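Local structure of flagellar motor switch protein FliG (Helicobacter pylori 26695, 5WUJ) at residues B[14-17]-B[18-22]; B[21-25]-B[26-30]; B[41-44]-B[45-49]. The protein forms part of the flagellar motor switch complex, which contacts chemotaxis proteins and the motor components setting rotation direction, and is required for flagellum synthesis and motility. All coordinates share one frame; numbering follows the deposited sequence.

Interaction 1 (B[14-17]-B[18-22]); sequences EKIA and ILLIQ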
loop_
_atom_site.group_PDB
_atom_site.type_symbol
_atom_site.label_atom_id
_atom_site.label_comp_id
_atom_site.label_asym_id
_atom_site.label_seq_id
_atom_site.Cartn_x
_atom_site.Cartn_y
_atom_site.Cartn_z
ATOM N N GLU B 14 5.082 2.225 -10.707
ATOM C CA GLU B 14 4.447 0.907 -10.808
ATOM C C GLU B 14 3.785 0.499 -9.503
ATOM O O GLU B 14 2.677 -0.053 -9.508
ATOM C CB GLU B 14 5.479 -0.138 -11.220
ATOM C CG GLU B 14 6.209 0.276 -12.492
ATOM C CD GLU B 14 7.088 -0.807 -13.028
ATOM O OE1 GLU B 14 8.196 -1.008 -12.477
ATOM O OE2 GLU B 14 6.669 -1.449 -14.007
ATOM N N LYS B 15 4.457 0.747 -8.377
ATOM C CA LYS B 15 3.858 0.465 -7.075
ATOM C C LYS B 15 2.584 1.272 -6.879
ATOM O O LYS B 15 1.597 0.767 -6.331
ATOM C CB LYS B 15 4.847 0.779 -5.960
ATOM C CG LYS B 15 6.150 -0.029 -6.026
ATOM C CD LYS B 15 6.822 -0.017 -4.676
ATOM C CE LYS B 15 8.166 -0.684 -4.682
ATOM N NZ LYS B 15 9.143 0.223 -4.028
ATOM N N ILE B 16 2.579 2.525 -7.338
ATOM C CA ILE B 16 1.399 3.365 -7.144
ATOM C C ILE B 16 0.233 2.849 -7.977
ATOM O O ILE B 16 -0.901 2.791 -7.499
ATOM C CB ILE B 16 1.736 4.831 -7.466
ATOM C CG1 ILE B 16 2.567 5.446 -6.338
ATOM C CG2 ILE B 16 0.472 5.634 -7.731
ATOM C CD1 ILE B 16 3.353 6.709 -6.777
ATOM N N ALA B 17 0.489 2.438 -9.225
ATOM C CA ALA B 17 -0.583 1.860 -10.034
ATOM C C ALA B 17 -1.087 0.558 -9.427
ATOM O O ALA B 17 -2.300 0.294 -9.420
ATOM C CB ALA B 17 -0.100 1.624 -11.464
ATOM N N ILE B 18 -0.176 -0.263 -8.890
ATOM C CA ILE B 18 -0.612 -1.488 -8.224
ATOM C C ILE B 18 -1.467 -1.153 -7.003
ATOM O O ILE B 18 -2.500 -1.790 -6.756
ATOM C CB ILE B 18 0.601 -2.372 -7.865
ATOM C CG1 ILE B 18 1.056 -3.154 -9.105
ATOM C CG2 ILE B 18 0.258 -3.353 -6.759
ATOM C CD1 ILE B 18 2.534 -3.500 -9.100
ATOM N N LEU B 19 -1.074 -0.139 -6.230
ATOM C CA LEU B 19 -1.953 0.308 -5.147
ATOM C C LEU B 19 -3.310 0.738 -5.700
ATOM O O LEU B 19 -4.358 0.332 -5.180
ATOM C CB LEU B 19 -1.292 1.447 -4.358
ATOM C CG LEU B 19 -2.030 2.067 -3.164
ATOM C CD1 LEU B 19 -1.017 2.737 -2.289
ATOM C CD2 LEU B 19 -3.074 3.097 -3.583
ATOM N N LEU B 20 -3.313 1.549 -6.774
ATOM C CA LEU B 20 -4.580 2.065 -7.295
ATOM C C LEU B 20 -5.480 0.945 -7.804
ATOM O O LEU B 20 -6.688 0.935 -7.534
ATOM C CB LEU B 20 -4.323 3.091 -8.392
ATOM C CG LEU B 20 -3.748 4.376 -7.798
ATOM C CD1 LEU B 20 -3.272 5.327 -8.890
ATOM C CD2 LEU B 20 -4.789 5.055 -6.891
ATOM N N ILE B 21 -4.911 -0.009 -8.534
ATOM C CA ILE B 21 -5.681 -1.165 -8.985
ATOM C C ILE B 21 -6.414 -1.806 -7.809
ATOM O O ILE B 21 -7.599 -2.140 -7.898
ATOM C CB ILE B 21 -4.755 -2.182 -9.686
ATOM C CG1 ILE B 21 -4.227 -1.655 -11.028
ATOM C CG2 ILE B 21 -5.444 -3.537 -9.818
ATOM C CD1 ILE B 21 -3.028 -2.460 -11.590
ATOM N N GLN B 22 -5.727 -1.982 -6.684
ATOM C CA GLN B 22 -6.352 -2.679 -5.567
ATOM C C GLN B 22 -7.412 -1.832 -4.860
ATOM O O GLN B 22 -8.325 -2.395 -4.252
ATOM C CB GLN B 22 -5.293 -3.127 -4.575
ATOM C CG GLN B 22 -4.360 -4.195 -5.102
ATOM C CD GLN B 22 -3.167 -4.358 -4.193
ATOM O OE1 GLN B 22 -2.187 -3.603 -4.272
ATOM N NE2 GLN B 22 -3.266 -5.298 -3.282
#
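Glu14 O accepts the backbone N-H of Ile18 at 2.9 Å (O to N), and Ile18 CG1 and CD1 also touch Glu14 O, each at 3.5 Å. The carboxylate of Glu14 turns elsewhere: OE1 takes the backbone N-H of Ser11, three residues earlier. Lys15 O holds Leu19 N at 2.8 Å. Lys15 leaves the helix pointing away from residues 18-22, and its NZ forms a salt bridge with Glu64 on helix 55-71. Ile16 supplies the side-chain contact of this stretch. Its CG2, set anti to the backbone N and beside the carbonyl carbon, reaches Leu20 CD1 at 3.9 Å. The two side chains lie side by side and point the same way. Ile16 O also accepts Leu20 N at 2.8 Å, with Leu20 CG 3.3 Å from that oxygen. The side chain of Ala17 is a single methyl, which packs on Gln46 of helix 37-50. Ala17 O binds Ile21 N at 2.8 Å in the straightest of the four bonds, with an N-H...O angle of 172°. Ile21 CG1 rests 3.2 Å from the same Ala17 O. Helix 55-71 and helix 37-50 both pack on this stretch, and a second protein chain covers Ile16, Leu19 and Leu20. This is a regular i to i+4 alpha-helical pattern, in a largely buried stretch of helix 12-23 in the all-helical FliG N-terminal domain.

Interaction 2 (B[21-25]-B[26-30]); sequences IQVGE and DTTGE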
loop_
_atom_site.group_PDB
_atom_site.type_symbol
_atom_site.label_atom_id
_atom_site.label_comp_id
_atom_site.label_asym_id
_atom_site.label_seq_id
_atom_site.Cartn_x
_atom_site.Cartn_y
_atom_site.Cartn_z
ATOM N N ILE B 21 -4.911 -0.009 -8.534
ATOM C CA ILE B 21 -5.681 -1.165 -8.985
ATOM C C ILE B 21 -6.414 -1.806 -7.809
ATOM O O ILE B 21 -7.599 -2.140 -7.898
ATOM C CB ILE B 21 -4.755 -2.182 -9.686
ATOM C CG1 ILE B 21 -4.227 -1.655 -11.028
ATOM C CG2 ILE B 21 -5.444 -3.537 -9.818
ATOM C CD1 ILE B 21 -3.028 -2.460 -11.590
ATOM N N GLN B 22 -5.727 -1.982 -6.684
ATOM C CA GLN B 22 -6.352 -2.679 -5.567
ATOM C C GLN B 22 -7.412 -1.832 -4.860
ATOM O O GLN B 22 -8.325 -2.395 -4.252
ATOM C CB GLN B 22 -5.293 -3.127 -4.575
ATOM C CG GLN B 22 -4.360 -4.195 -5.102
ATOM C CD GLN B 22 -3.167 -4.358 -4.193
ATOM O OE1 GLN B 22 -2.187 -3.603 -4.272
ATOM N NE2 GLN B 22 -3.266 -5.298 -3.282
ATOM N N VAL B 23 -7.321 -0.492 -4.904
ATOM C CA VAL B 23 -8.369 0.291 -4.239
ATOM C C VAL B 23 -9.622 0.429 -5.093
ATOM O O VAL B 23 -10.683 0.787 -4.568
ATOM C CB VAL B 23 -7.893 1.689 -3.784
ATOM C CG1 VAL B 23 -6.760 1.569 -2.753
ATOM C CG2 VAL B 23 -7.479 2.568 -4.958
ATOM N N GLY B 24 -9.556 0.113 -6.379
ATOM C CA GLY B 24 -10.738 0.110 -7.216
ATOM C C GLY B 24 -10.894 1.400 -8.014
ATOM O O GLY B 24 -10.256 2.427 -7.752
ATOM N N GLU B 25 -11.795 1.331 -9.002
ATOM C CA GLU B 25 -11.933 2.408 -9.977
ATOM C C GLU B 25 -12.430 3.703 -9.344
ATOM O O GLU B 25 -11.937 4.786 -9.680
ATOM C CB GLU B 25 -12.878 1.988 -11.103
ATOM C CG GLU B 25 -13.058 3.106 -12.136
ATOM C CD GLU B 25 -13.599 2.623 -13.469
ATOM O OE1 GLU B 25 -13.276 1.487 -13.884
ATOM O OE2 GLU B 25 -14.338 3.393 -14.110
ATOM N N ASP B 26 -13.418 3.618 -8.447
ATOM C CA ASP B 26 -14.013 4.831 -7.889
ATOM C C ASP B 26 -12.968 5.663 -7.165
ATOM O O ASP B 26 -12.837 6.866 -7.409
ATOM C CB ASP B 26 -15.160 4.477 -6.942
ATOM C CG ASP B 26 -16.451 4.196 -7.678
ATOM O OD1 ASP B 26 -17.381 3.631 -7.055
ATOM O OD2 ASP B 26 -16.535 4.537 -8.880
ATOM N N THR B 27 -12.202 5.027 -6.283
ATOM C CA THR B 27 -11.186 5.745 -5.524
ATOM C C THR B 27 -10.035 6.172 -6.417
ATOM O O THR B 27 -9.486 7.265 -6.249
ATOM C CB THR B 27 -10.690 4.861 -4.385
ATOM O OG1 THR B 27 -11.805 4.488 -3.569
ATOM C CG2 THR B 27 -9.648 5.575 -3.547
ATOM N N THR B 28 -9.667 5.331 -7.385
ATOM C CA THR B 28 -8.643 5.709 -8.353
ATOM C C THR B 28 -9.052 6.953 -9.132
ATOM O O THR B 28 -8.260 7.883 -9.293
ATOM C CB THR B 28 -8.370 4.554 -9.316
ATOM O OG1 THR B 28 -7.766 3.477 -8.600
ATOM C CG2 THR B 28 -7.433 5.018 -10.426
ATOM N N GLY B 29 -10.290 6.979 -9.636
ATOM C CA GLY B 29 -10.766 8.179 -10.309
ATOM C C GLY B 29 -10.620 9.423 -9.455
ATOM O O GLY B 29 -10.349 10.505 -9.974
ATOM N N GLU B 30 -10.767 9.288 -8.129
ATOM C CA GLU B 30 -10.643 10.458 -7.259
ATOM C C GLU B 30 -9.205 10.964 -7.201
ATOM O O GLU B 30 -8.978 12.180 -7.127
ATOM C CB GLU B 30 -11.147 10.143 -5.851
ATOM C CG GLU B 30 -12.479 9.424 -5.829
ATOM C CD GLU B 30 -13.483 10.066 -4.905
ATOM O OE1 GLU B 30 -14.529 9.434 -4.643
ATOM O OE2 GLU B 30 -13.225 11.200 -4.444
HETATM O O HOH W 1 -12.687 2.479 -5.211
#
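Gly24 and Thr28 form a local N-cap contact, at the turn where helix 12-23 ends and helix 25-32 begins. Gly24 is the N-cap residue of the second helix. It has a positive phi of 97°, and here the chain leaves the helical conformation after Val23. Two donors of Thr28 grip Gly24 O. The backbone Thr28 N lies in the carbonyl plane at 3.0 Å from Gly24 O. The hydroxyl Thr28 OG1 comes from above that plane, at 2.8 Å from the same oxygen. Thr28 OG1 stands anti to its own carbonyl carbon, with chi1 -67°, which puts the hydroxyl beside Gly24 O. Gly29 N adds the next helical bond, to Glu25 O at 2.7 Å. Val23 closes the turn on its apolar side: its CG2 meets Thr27 CG2 at 4.0 Å, and the two side chains cross at about a right angle. A water bridges the turn. It donates to Val23 O at 2.7 Å and accepts the N-H of Thr27 at 2.8 Å from Thr27 N. Val23 O and Thr27 OG1 each hydrogen-bond to a basic side chain of another protein chain. Within the chain, Ile21 and Thr28 pack on helix 37-50, with Ile47 touching both, so the turn joins three consecutive helices.

Interaction 3 (B[41-44]-B[45-49]); sequences TEIS and KQIVQ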
loop_
_atom_site.group_PDB
_atom_site.type_symbol
_atom_site.label_atom_id
_atom_site.label_comp_id
_atom_site.label_asym_id
_atom_site.label_seq_id
_atom_site.Cartn_x
_atom_site.Cartn_y
_atom_site.Cartn_z
ATOM N N THR B 41 -0.982 10.157 -17.344
ATOM C CA THR B 41 -0.560 9.313 -18.457
ATOM C C THR B 41 0.306 8.157 -17.979
ATOM O O THR B 41 0.086 7.003 -18.363
ATOM C CB THR B 41 0.201 10.145 -19.490
ATOM O OG1 THR B 41 -0.623 11.240 -19.907
ATOM C CG2 THR B 41 0.554 9.284 -20.686
ATOM N N GLU B 42 1.316 8.457 -17.156
ATOM C CA GLU B 42 2.217 7.414 -16.674
ATOM C C GLU B 42 1.479 6.409 -15.794
ATOM O O GLU B 42 1.659 5.196 -15.944
ATOM C CB GLU B 42 3.388 8.041 -15.914
ATOM C CG GLU B 42 4.441 7.036 -15.454
ATOM C CD GLU B 42 5.200 6.410 -16.612
ATOM O OE1 GLU B 42 5.705 5.279 -16.443
ATOM O OE2 GLU B 42 5.289 7.043 -17.690
ATOM N N ILE B 43 0.618 6.889 -14.895
ATOM C CA ILE B 43 -0.034 5.979 -13.961
ATOM C C ILE B 43 -1.082 5.134 -14.677
ATOM O O ILE B 43 -1.160 3.915 -14.475
ATOM C CB ILE B 43 -0.620 6.779 -12.781
ATOM C CG1 ILE B 43 0.516 7.224 -11.864
ATOM C CG2 ILE B 43 -1.620 5.939 -11.997
ATOM C CD1 ILE B 43 0.055 7.953 -10.617
ATOM N N SER B 44 -1.882 5.764 -15.548
ATOM C CA SER B 44 -2.850 5.039 -16.372
ATOM C C SER B 44 -2.179 3.940 -17.179
ATOM O O SER B 44 -2.729 2.838 -17.329
ATOM C CB SER B 44 -3.561 6.007 -17.325
ATOM O OG SER B 44 -4.337 6.941 -16.602
ATOM N N LYS B 45 -1.000 4.234 -17.727
ATOM C CA LYS B 45 -0.283 3.247 -18.522
ATOM C C LYS B 45 0.064 2.018 -17.691
ATOM O O LYS B 45 -0.063 0.884 -18.167
ATOM C CB LYS B 45 0.976 3.878 -19.109
ATOM C CG LYS B 45 1.802 2.960 -19.982
ATOM C CD LYS B 45 2.958 3.721 -20.624
ATOM C CE LYS B 45 4.296 3.063 -20.322
ATOM N NZ LYS B 45 4.977 3.677 -19.150
ATOM N N GLN B 46 0.497 2.223 -16.444
ATOM C CA GLN B 46 0.892 1.094 -15.610
ATOM C C GLN B 46 -0.312 0.327 -15.066
ATOM O O GLN B 46 -0.226 -0.887 -14.857
ATOM C CB GLN B 46 1.782 1.586 -14.468
ATOM C CG GLN B 46 3.050 2.300 -14.920
ATOM C CD GLN B 46 3.958 1.421 -15.779
ATOM O OE1 GLN B 46 3.859 0.185 -15.764
ATOM N NE2 GLN B 46 4.859 2.058 -16.525
ATOM N N ILE B 47 -1.436 1.008 -14.834
ATOM C CA ILE B 47 -2.663 0.319 -14.440
ATOM C C ILE B 47 -3.062 -0.687 -15.508
ATOM O O ILE B 47 -3.382 -1.844 -15.210
ATOM C CB ILE B 47 -3.791 1.334 -14.190
ATOM C CG1 ILE B 47 -3.540 2.117 -12.899
ATOM C CG2 ILE B 47 -5.164 0.640 -14.227
ATOM C CD1 ILE B 47 -4.538 3.267 -12.699
ATOM N N VAL B 48 -3.040 -0.259 -16.775
ATOM C CA VAL B 48 -3.385 -1.161 -17.869
ATOM C C VAL B 48 -2.359 -2.277 -17.977
ATOM O O VAL B 48 -2.705 -3.431 -18.253
ATOM C CB VAL B 48 -3.504 -0.385 -19.195
ATOM C CG1 VAL B 48 -3.761 -1.339 -20.347
ATOM C CG2 VAL B 48 -4.604 0.669 -19.102
ATOM N N GLN B 49 -1.085 -1.961 -17.740
ATOM C CA GLN B 49 -0.040 -2.955 -17.947
ATOM C C GLN B 49 0.122 -3.896 -16.754
ATOM O O GLN B 49 0.541 -5.042 -16.944
ATOM C CB GLN B 49 1.286 -2.255 -18.273
ATOM C CG GLN B 49 1.369 -1.766 -19.721
ATOM C CD GLN B 49 2.586 -0.886 -20.011
ATOM O OE1 GLN B 49 3.210 -0.336 -19.098
ATOM N NE2 GLN B 49 2.918 -0.743 -21.296
HETATM O O HOH W 2 7.285 3.639 -18.484
#
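Glu42 and Gln46 lie side by side, one turn apart on helix 37-50, and point the same way. Their carboxylate and amide planes are 39° apart, so the groups meet at a slant. Gln46 NE2 gives a weak hydrogen bond to Glu42 OE1 at 3.3 Å, though its N-H points fairly straight at the oxygen. Lys45 comes to the same oxygen from across, its chain running obliquely to that of Glu42. Its NZ makes a salt bridge with Glu42 OE1 at 3.2 Å, and Glu42 OE2 is farther from NZ at 3.7 Å. The bend in Glu42 explains the meeting: CG is anti to the backbone N, and the chain then folds over at chi2 (67°). This brings OE1 within contact of Lys45 NZ and Gln46 NE2. Lys45 bends near its end, at chi3 and chi4, to bring NZ in. A water modelled near Glu42 OE1 sits so close to Lys45 NZ that its exact place is doubtful.

Another face of the helix is apolar. There Ile43 and Ile47 cross at an angle, with Ile43 CG2 meeting Ile47 CD1 at 4.0 Å. Beneath both faces run backbone bonds, among them Ile47 N to Ile43 O at 2.9 Å. Ile43 packs on Ile16 and Leu20 of helix 12-23, and Ile47 on Thr28 of helix 25-32. The hydroxyls of Thr41 and Ser44 bind back to Ile37 O and Ile40 O.

One carboxylate oxygen thus faces two donors. Lys45 NZ and Gln46 NE2 crowd round it, only 3.1 Å from each other, which may help to keep the amide bond weak. The ammonium charge probably favours an ionised Glu42. Both side-chain contacts to this oxygen are long, which suggests a modest hold, while the isoleucines fasten the helix to its neighbours.

Interaction 1 is the core contact, made almost wholly of backbone bonds and aliphatic side chains. Interactions 2 and 3 are partly buried and bring in more polar chemistry. Interaction 2 continues from interaction 1 on helix 12-23, sharing Ile21 and Gln22, and adds a glycine, a threonine hydroxyl and a water where the chain turns. In interaction 3 the Glu42-Lys45 pair lies toward the exposed side, while Ile43 and Ile47 face helices 12-23 and 25-32. The isoleucine side meets interaction 1 closely: Leu20 CD1 is 3.6 Å from Ile43 CG2. Interactions 1 and 2 also touch a second protein chain; interaction 3 does not.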